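Local coordinates for 4-hydroxy-3-methylbut-2-enyl diphosphate reductase (Aquifex aeolicus, PDB 3DNF), which catalyses the last step of the non-mevalonate pathway, reducing 4-hydroxy-3-methylbut-2-enyl diphosphate to isopentenyl and dimethylallyl diphosphate with an iron-sulfur cluster, at residues C107-E112 with E185-N190. Residues are numbered along the deposited sequence; the frame is centred on the assembly and turned at random.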
loop_
_atom_site.group_PDB
_atom_site.type_symbol
_atom_site.label_atom_id
_atom_site.label_comp_id
_atom_site.label_asym_id
_atom_site.label_seq_id
_atom_site.Cartn_x
_atom_site.Cartn_y
_atom_site.Cartn_z
ATOM N N CYS B 107 -10.432 -14.423 -8.047
ATOM C CA CYS B 107 -11.680 -14.436 -8.801
ATOM C C CYS B 107 -12.676 -13.338 -8.385
ATOM O O CYS B 107 -13.336 -12.754 -9.229
ATOM C CB CYS B 107 -12.334 -15.813 -8.773
ATOM S SG CYS B 107 -11.275 -17.083 -9.593
ATOM N N GLN B 108 -12.774 -13.092 -7.089
ATOM C CA GLN B 108 -13.563 -11.996 -6.552
ATOM C C GLN B 108 -13.092 -10.671 -7.126
ATOM O O GLN B 108 -13.925 -9.903 -7.604
ATOM C CB GLN B 108 -13.527 -11.993 -5.029
ATOM C CG GLN B 108 -14.318 -10.836 -4.423
ATOM C CD GLN B 108 -13.920 -10.578 -2.989
ATOM O OE1 GLN B 108 -13.347 -11.444 -2.327
ATOM N NE2 GLN B 108 -14.212 -9.388 -2.507
ATOM N N LEU B 109 -11.767 -10.415 -7.097
ATOM C CA LEU B 109 -11.220 -9.192 -7.627
ATOM C C LEU B 109 -11.522 -9.031 -9.129
ATOM O O LEU B 109 -11.820 -7.918 -9.599
ATOM C CB LEU B 109 -9.705 -9.122 -7.342
ATOM C CG LEU B 109 -9.279 -8.861 -5.870
ATOM C CD1 LEU B 109 -7.753 -9.020 -5.759
ATOM C CD2 LEU B 109 -9.693 -7.473 -5.360
ATOM N N THR B 110 -11.466 -10.132 -9.861
ATOM C CA THR B 110 -11.816 -10.128 -11.292
ATOM C C THR B 110 -13.299 -9.727 -11.517
ATOM O O THR B 110 -13.604 -8.848 -12.345
ATOM C CB THR B 110 -11.501 -11.525 -11.890
ATOM O OG1 THR B 110 -10.073 -11.731 -11.856
ATOM C CG2 THR B 110 -12.054 -11.643 -13.329
ATOM N N ARG B 111 -14.207 -10.354 -10.771
ATOM C CA ARG B 111 -15.631 -9.999 -10.809
ATOM C C ARG B 111 -15.880 -8.516 -10.514
ATOM O O ARG B 111 -16.766 -7.896 -11.093
ATOM C CB ARG B 111 -16.452 -10.869 -9.859
ATOM C CG ARG B 111 -16.460 -12.357 -10.245
ATOM C CD ARG B 111 -17.537 -13.135 -9.453
ATOM N NE ARG B 111 -17.269 -13.171 -8.010
ATOM C CZ ARG B 111 -16.542 -14.101 -7.374
ATOM N NH1 ARG B 111 -15.972 -15.116 -8.018
ATOM N NH2 ARG B 111 -16.389 -14.021 -6.063
ATOM N N GLU B 112 -15.034 -7.935 -9.667
ATOM C CA GLU B 112 -15.147 -6.546 -9.269
ATOM C C GLU B 112 -14.424 -5.602 -10.240
ATOM O O GLU B 112 -14.461 -4.414 -10.038
ATOM C CB GLU B 112 -14.650 -6.380 -7.819
ATOM C CG GLU B 112 -15.510 -7.187 -6.787
ATOM C CD GLU B 112 -14.960 -7.158 -5.349
ATOM O OE1 GLU B 112 -13.838 -6.659 -5.149
ATOM O OE2 GLU B 112 -15.640 -7.650 -4.411
ATOM N N GLU B 185 -7.199 3.562 -7.967
ATOM C CA GLU B 185 -7.921 2.772 -7.006
ATOM C C GLU B 185 -7.248 1.425 -6.813
ATOM O O GLU B 185 -6.987 0.697 -7.764
ATOM C CB GLU B 185 -9.366 2.605 -7.459
ATOM C CG GLU B 185 -10.117 1.635 -6.658
ATOM C CD GLU B 185 -11.562 1.532 -7.065
ATOM O OE1 GLU B 185 -12.165 2.557 -7.467
ATOM O OE2 GLU B 185 -12.093 0.408 -6.955
ATOM N N VAL B 186 -6.944 1.111 -5.555
ATOM C CA VAL B 186 -6.266 -0.133 -5.268
ATOM C C VAL B 186 -7.106 -0.883 -4.245
ATOM O O VAL B 186 -7.521 -0.299 -3.255
ATOM C CB VAL B 186 -4.845 0.089 -4.688
ATOM C CG1 VAL B 186 -4.271 -1.257 -4.202
ATOM C CG2 VAL B 186 -3.949 0.693 -5.742
ATOM N N LYS B 187 -7.336 -2.180 -4.466
ATOM C CA LYS B 187 -7.945 -2.997 -3.433
ATOM C C LYS B 187 -6.992 -4.107 -3.034
ATOM O O LYS B 187 -6.456 -4.802 -3.882
ATOM C CB LYS B 187 -9.287 -3.593 -3.887
ATOM C CG LYS B 187 -9.912 -4.541 -2.880
ATOM C CD LYS B 187 -11.368 -4.773 -3.225
ATOM C CE LYS B 187 -12.003 -5.866 -2.401
ATOM N NZ LYS B 187 -13.485 -5.863 -2.638
ATOM N N VAL B 188 -6.768 -4.265 -1.731
ATOM C CA VAL B 188 -5.868 -5.281 -1.254
ATOM C C VAL B 188 -6.626 -6.283 -0.436
ATOM O O VAL B 188 -7.388 -5.925 0.466
ATOM C CB VAL B 188 -4.786 -4.663 -0.315
ATOM C CG1 VAL B 188 -3.779 -5.719 0.207
ATOM C CG2 VAL B 188 -4.100 -3.483 -0.999
ATOM N N ILE B 189 -6.465 -7.554 -0.803
ATOM C CA ILE B 189 -6.935 -8.606 0.078
ATOM C C ILE B 189 -5.687 -9.323 0.603
ATOM O O ILE B 189 -4.980 -10.034 -0.144
ATOM C CB ILE B 189 -7.881 -9.567 -0.652
ATOM C CG1 ILE B 189 -9.087 -8.786 -1.198
ATOM C CG2 ILE B 189 -8.263 -10.753 0.326
ATOM C CD1 ILE B 189 -9.955 -9.630 -2.144
ATOM N N ASN B 190 -5.407 -9.100 1.884
ATOM C CA ASN B 190 -4.176 -9.628 2.470
ATOM C C ASN B 190 -4.307 -11.127 2.747
ATOM O O ASN B 190 -4.888 -11.537 3.747
ATOM C CB ASN B 190 -3.781 -8.894 3.750
ATOM C CG ASN B 190 -2.415 -9.350 4.291
ATOM O OD1 ASN B 190 -1.928 -10.452 3.977
ATOM N ND2 ASN B 190 -1.818 -8.535 5.101
HETATM O O HOH W 1 -14.761 -7.701 -0.504
#
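Helix-on-sheet packing in one of the enzyme's three alpha/beta lobes brings Gln108 and Leu109 of the last turn of helix 97-111, and Glu112 just beyond its end, against Lys187 and Ile189 of strand 185-189. The segment axes run nearly antiparallel, at 157°, and approach to 10.5 Å. With CG anti to the backbone N (chi1 176°) and an extended chain beyond it, Lys187 sends its aliphatic part past Leu109, whose CD2 lies 3.8 Å from Lys187 CD. Leu109 and Ile189 meet tip to tip, Leu109 CG standing 3.9 Å from Ile189 CD1. Beyond this apolar layer Lys187 NZ forms a salt bridge with Glu112 OE1 at 2.7 Å, approaching from the syn side. The other oxygen, Glu112 OE2, accepts a nearly straight bond from Gln108 NE2 at 2.9 Å; the donor comes from 39° above the carboxylate plane, while the acceptor lies in the amide plane. Two donors, one on each oxygen, should limit the carboxylate's rotation. A water accepts from Lys187 NZ at 3.1 Å and, weakly, from Gln108 NE2. Lys187 NZ also bridges to Glu185 of the second subunit; the two acids probably stabilise the ammonium's charge. The contact thus joins a helix to the edge strand of one chain's four-stranded parallel sheet, which antiparallel pairing of residues 186-188 carries into the second subunit, an arrangement characteristic of an open, layered alpha/beta lobe.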